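Long-range contact in cytolethal distending toxin protein C (Haemophilus ducreyi, PDB 1SR4), which serves as one of the three subunits of the cytolethal distending toxin, a bacterial genotoxin, and probably contributes carbohydrate binding as a ricin-like lectin: residues 19-31 with 139-151. Residues are numbered along the deposited sequence; the frame is centred on the assembly and turned at random.
Sequences RISLRSLLTAQPV and SLAYQWGILPPFG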
loop_
_atom_site.group_PDB
_atom_site.type_symbol
_atom_site.label_atom_id
_atom_site.label_comp_id
_atom_site.label_asym_id
_atom_site.label_seq_id
_atom_site.Cartn_x
_atom_site.Cartn_y
_atom_site.Cartn_z
ATOM N N ARG C 19 3.386 4.120 12.815
ATOM C CA ARG C 19 2.371 4.257 13.847
ATOM C C ARG C 19 1.064 3.646 13.323
ATOM O O ARG C 19 0.707 3.863 12.172
ATOM C CB ARG C 19 2.145 5.738 14.148
ATOM C CG ARG C 19 1.290 6.006 15.367
ATOM C CD ARG C 19 2.100 5.771 16.631
ATOM N NE ARG C 19 3.199 6.730 16.739
ATOM C CZ ARG C 19 3.067 7.966 17.209
ATOM N NH1 ARG C 19 1.878 8.408 17.622
ATOM N NH2 ARG C 19 4.129 8.762 17.279
ATOM N N ILE C 20 0.354 2.889 14.159
ATOM C CA ILE C 20 -0.906 2.279 13.738
ATOM C C ILE C 20 -1.894 2.211 14.898
ATOM O O ILE C 20 -1.547 2.503 16.056
ATOM C CB ILE C 20 -0.711 0.794 13.322
ATOM C CG1 ILE C 20 -0.336 -0.012 14.577
ATOM C CG2 ILE C 20 0.385 0.655 12.250
ATOM C CD1 ILE C 20 -0.365 -1.532 14.418
ATOM N N SER C 21 -3.130 1.846 14.570
ATOM C CA SER C 21 -4.124 1.551 15.582
ATOM C C SER C 21 -4.494 0.132 15.130
ATOM O O SER C 21 -4.541 -0.147 13.932
ATOM C CB SER C 21 -5.340 2.478 15.543
ATOM O OG SER C 21 -5.151 3.589 16.417
ATOM N N LEU C 22 -4.699 -0.763 16.087
ATOM C CA LEU C 22 -5.039 -2.149 15.800
ATOM C C LEU C 22 -6.503 -2.333 16.152
ATOM O O LEU C 22 -6.875 -2.183 17.312
ATOM C CB LEU C 22 -4.160 -3.060 16.662
ATOM C CG LEU C 22 -4.248 -4.580 16.497
ATOM C CD1 LEU C 22 -3.943 -4.987 15.058
ATOM C CD2 LEU C 22 -3.233 -5.224 17.451
ATOM N N ARG C 23 -7.326 -2.663 15.158
ATOM C CA ARG C 23 -8.754 -2.823 15.372
ATOM C C ARG C 23 -9.311 -4.189 14.973
ATOM O O ARG C 23 -8.942 -4.747 13.949
ATOM C CB ARG C 23 -9.544 -1.767 14.575
ATOM C CG ARG C 23 -9.308 -0.312 14.954
ATOM C CD ARG C 23 -10.096 0.596 14.025
ATOM N NE ARG C 23 -9.861 2.016 14.261
ATOM C CZ ARG C 23 -10.687 2.821 14.931
ATOM N NH1 ARG C 23 -11.820 2.348 15.443
ATOM N NH2 ARG C 23 -10.380 4.109 15.085
ATOM N N SER C 24 -10.220 -4.706 15.780
ATOM C CA SER C 24 -10.886 -5.963 15.452
ATOM C C SER C 24 -11.833 -5.598 14.315
ATOM O O SER C 24 -12.516 -4.577 14.396
ATOM C CB SER C 24 -11.728 -6.445 16.635
ATOM O OG SER C 24 -12.721 -7.360 16.194
ATOM N N LEU C 25 -11.896 -6.405 13.265
ATOM C CA LEU C 25 -12.810 -6.069 12.185
ATOM C C LEU C 25 -14.243 -6.396 12.562
ATOM O O LEU C 25 -15.183 -5.986 11.882
ATOM C CB LEU C 25 -12.434 -6.789 10.894
ATOM C CG LEU C 25 -11.096 -6.327 10.318
ATOM C CD1 LEU C 25 -11.013 -6.793 8.863
ATOM C CD2 LEU C 25 -10.985 -4.795 10.393
ATOM N N LEU C 26 -14.414 -7.117 13.664
ATOM C CA LEU C 26 -15.756 -7.446 14.108
ATOM C C LEU C 26 -16.303 -6.320 14.990
ATOM O O LEU C 26 -17.413 -5.864 14.782
ATOM C CB LEU C 26 -15.754 -8.776 14.877
ATOM C CG LEU C 26 -17.127 -9.315 15.310
ATOM C CD1 LEU C 26 -17.044 -10.843 15.530
ATOM C CD2 LEU C 26 -17.572 -8.610 16.606
ATOM N N THR C 27 -15.530 -5.880 15.981
ATOM C CA THR C 27 -15.989 -4.806 16.871
ATOM C C THR C 27 -15.579 -3.400 16.417
ATOM O O THR C 27 -16.188 -2.412 16.837
ATOM C CB THR C 27 -15.432 -4.962 18.302
ATOM O OG1 THR C 27 -14.029 -4.657 18.299
ATOM C CG2 THR C 27 -15.655 -6.400 18.821
ATOM N N ALA C 28 -14.540 -3.320 15.587
ATOM C CA ALA C 28 -14.005 -2.035 15.110
ATOM C C ALA C 28 -13.357 -1.238 16.247
ATOM O O ALA C 28 -12.952 -0.093 16.053
ATOM C CB ALA C 28 -15.100 -1.187 14.458
ATOM N N GLN C 29 -13.266 -1.824 17.439
ATOM C CA GLN C 29 -12.653 -1.110 18.564
ATOM C C GLN C 29 -11.127 -1.211 18.530
ATOM O O GLN C 29 -10.573 -2.275 18.283
ATOM C CB GLN C 29 -13.138 -1.688 19.898
ATOM C CG GLN C 29 -14.640 -1.582 20.127
ATOM C CD GLN C 29 -15.049 -2.168 21.462
ATOM O OE1 GLN C 29 -14.698 -3.302 21.792
ATOM N NE2 GLN C 29 -15.802 -1.400 22.237
ATOM N N PRO C 30 -10.424 -0.098 18.758
ATOM C CA PRO C 30 -8.964 -0.221 18.735
ATOM C C PRO C 30 -8.473 -0.853 20.049
ATOM O O PRO C 30 -9.064 -0.626 21.114
ATOM C CB PRO C 30 -8.494 1.224 18.581
ATOM C CG PRO C 30 -9.581 2.011 19.252
ATOM C CD PRO C 30 -10.853 1.311 18.845
ATOM N N VAL C 31 -7.425 -1.669 19.964
ATOM C CA VAL C 31 -6.849 -2.292 21.151
ATOM C C VAL C 31 -6.140 -1.129 21.831
ATOM O O VAL C 31 -5.415 -0.374 21.174
ATOM C CB VAL C 31 -5.837 -3.396 20.770
ATOM C CG1 VAL C 31 -5.196 -3.982 22.017
ATOM C CG2 VAL C 31 -6.560 -4.508 19.978
ATOM N N SER C 139 -13.912 -16.102 10.038
ATOM C CA SER C 139 -14.913 -15.061 10.253
ATOM C C SER C 139 -14.191 -13.803 10.769
ATOM O O SER C 139 -13.010 -13.859 11.132
ATOM C CB SER C 139 -15.924 -15.510 11.297
ATOM O OG SER C 139 -15.292 -15.542 12.559
ATOM N N LEU C 140 -14.907 -12.684 10.818
ATOM C CA LEU C 140 -14.344 -11.418 11.293
ATOM C C LEU C 140 -13.809 -11.475 12.723
ATOM O O LEU C 140 -12.961 -10.674 13.103
ATOM C CB LEU C 140 -15.398 -10.302 11.189
ATOM C CG LEU C 140 -15.886 -9.983 9.769
ATOM C CD1 LEU C 140 -17.159 -9.122 9.816
ATOM C CD2 LEU C 140 -14.776 -9.235 9.019
ATOM N N ALA C 141 -14.293 -12.414 13.520
ATOM C CA ALA C 141 -13.825 -12.523 14.905
ATOM C C ALA C 141 -12.316 -12.775 14.979
ATOM O O ALA C 141 -11.670 -12.426 15.964
ATOM C CB ALA C 141 -14.602 -13.649 15.641
ATOM N N TYR C 142 -11.761 -13.359 13.917
ATOM C CA TYR C 142 -10.335 -13.679 13.832
ATOM C C TYR C 142 -9.539 -12.637 13.078
ATOM O O TYR C 142 -8.322 -12.739 13.002
ATOM C CB TYR C 142 -10.136 -14.991 13.066
ATOM C CG TYR C 142 -10.630 -16.210 13.776
ATOM C CD1 TYR C 142 -9.742 -17.062 14.418
ATOM C CD2 TYR C 142 -11.986 -16.487 13.842
ATOM C CE1 TYR C 142 -10.193 -18.174 15.124
ATOM C CE2 TYR C 142 -12.456 -17.592 14.538
ATOM C CZ TYR C 142 -11.552 -18.428 15.176
ATOM O OH TYR C 142 -12.008 -19.520 15.865
ATOM N N GLN C 143 -10.235 -11.654 12.512
ATOM C CA GLN C 143 -9.619 -10.642 11.669
ATOM C C GLN C 143 -9.305 -9.318 12.315
ATOM O O GLN C 143 -10.099 -8.785 13.079
ATOM C CB GLN C 143 -10.514 -10.397 10.462
ATOM C CG GLN C 143 -10.838 -11.656 9.642
ATOM C CD GLN C 143 -11.688 -11.305 8.445
ATOM O OE1 GLN C 143 -11.497 -10.250 7.834
ATOM N NE2 GLN C 143 -12.618 -12.186 8.085
ATOM N N TRP C 144 -8.154 -8.775 11.944
ATOM C CA TRP C 144 -7.664 -7.517 12.473
ATOM C C TRP C 144 -7.254 -6.527 11.391
ATOM O O TRP C 144 -6.707 -6.908 10.354
ATOM C CB TRP C 144 -6.464 -7.814 13.373
ATOM C CG TRP C 144 -6.888 -8.671 14.518
ATOM C CD1 TRP C 144 -6.987 -10.034 14.544
ATOM C CD2 TRP C 144 -7.442 -8.204 15.746
ATOM N NE1 TRP C 144 -7.587 -10.442 15.717
ATOM C CE2 TRP C 144 -7.877 -9.338 16.471
ATOM C CE3 TRP C 144 -7.622 -6.930 16.301
ATOM C CZ2 TRP C 144 -8.485 -9.235 17.732
ATOM C CZ3 TRP C 144 -8.229 -6.825 17.550
ATOM C CH2 TRP C 144 -8.653 -7.972 18.250
ATOM N N GLY C 145 -7.510 -5.251 11.641
ATOM C CA GLY C 145 -7.099 -4.236 10.689
ATOM C C GLY C 145 -5.907 -3.496 11.269
ATOM O O GLY C 145 -5.949 -3.078 12.426
ATOM N N ILE C 146 -4.824 -3.387 10.504
ATOM C CA ILE C 146 -3.637 -2.645 10.939
ATOM C C ILE C 146 -3.892 -1.338 10.198
ATOM O O ILE C 146 -3.593 -1.217 9.014
ATOM C CB ILE C 146 -2.327 -3.316 10.444
ATOM C CG1 ILE C 146 -2.052 -4.611 11.225
ATOM C CG2 ILE C 146 -1.121 -2.404 10.728
ATOM C CD1 ILE C 146 -3.169 -5.598 11.192
ATOM N N LEU C 147 -4.454 -0.373 10.911
ATOM C CA LEU C 147 -4.897 0.881 10.305
ATOM C C LEU C 147 -4.233 2.166 10.781
ATOM O O LEU C 147 -3.450 2.162 11.730
ATOM C CB LEU C 147 -6.420 0.988 10.525
ATOM C CG LEU C 147 -7.254 -0.160 9.919
ATOM C CD1 LEU C 147 -8.637 -0.242 10.553
ATOM C CD2 LEU C 147 -7.384 0.055 8.416
ATOM N N PRO C 148 -4.545 3.296 10.110
ATOM C CA PRO C 148 -3.952 4.573 10.524
ATOM C C PRO C 148 -4.302 4.784 12.008
ATOM O O PRO C 148 -5.344 4.326 12.487
ATOM C CB PRO C 148 -4.635 5.589 9.600
ATOM C CG PRO C 148 -4.889 4.778 8.323
ATOM C CD PRO C 148 -5.384 3.460 8.902
ATOM N N PRO C 149 -3.431 5.476 12.756
ATOM C CA PRO C 149 -3.682 5.715 14.178
ATOM C C PRO C 149 -4.838 6.665 14.448
ATOM O O PRO C 149 -4.929 7.743 13.841
ATOM C CB PRO C 149 -2.344 6.241 14.670
ATOM C CG PRO C 149 -1.801 6.981 13.445
ATOM C CD PRO C 149 -2.106 5.992 12.352
ATOM N N PHE C 150 -5.732 6.259 15.353
ATOM C CA PHE C 150 -6.891 7.071 15.697
ATOM C C PHE C 150 -6.494 8.432 16.275
ATOM O O PHE C 150 -5.552 8.549 17.070
ATOM C CB PHE C 150 -7.765 6.354 16.740
ATOM C CG PHE C 150 -8.794 7.255 17.378
ATOM C CD1 PHE C 150 -9.992 7.540 16.719
ATOM C CD2 PHE C 150 -8.519 7.896 18.597
ATOM C CE1 PHE C 150 -10.909 8.463 17.251
ATOM C CE2 PHE C 150 -9.419 8.821 19.149
ATOM C CZ PHE C 150 -10.621 9.111 18.475
ATOM N N GLY C 151 -7.242 9.463 15.905
ATOM C CA GLY C 151 -6.957 10.778 16.442
ATOM C C GLY C 151 -6.947 11.849 15.376
ATOM O O GLY C 151 -7.459 11.646 14.275
HETATM O O HOH W 1 -11.326 -9.504 15.438
#
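Q143 O is gripped from two sources: it receives L25 N of the segment 19-31 at 3.0 Å, nearly straight at the hydrogen (176°) but from above the carbonyl plane, and it takes a proton from water 1. The water ties the same carbonyl to the turn after strand 19-24, since its oxygen lies 2.7 Å from S24 OG. With OG anti to the S24 backbone N (chi1 159°), the hydroxyl faces the turn that follows and accepts from L26 N and, at 3.2 Å, from T27 N, making an ST turn and ST motif. S24 CB lies over the face of the six-membered ring of W144, a CH-pi contact 4.0 Å from the centroid, while V31 CG2 and L22 CG approach the indole obliquely. W144 NE1 is held by I116 O. L22 and I146 run side by side against the strand 105-109.

Between strands 19-24 and 144-147 the backbone bonds form two antiparallel hydrogen-bonded pairs, S21 with L147 and R23 with G145, the shortest being G145 N to R23 O at 2.8 Å. L25 CD2 packs on the G145 backbone, 3.9 Å from G145 CA. At the far end S21 OG accepts F150 N at 2.9 Å and is also bonded to T44 O. R23 extends past L147, its NH1 bonded in the guanidinium plane to A28 O and its NH2 reaching Q66 O of the neighbouring CdtA subunit. The first and last strands of the domain thus pair antiparallel, bringing its two ends together, as in the ricin-like beta-trefoil fold to which the CdtA/CdtC family belongs.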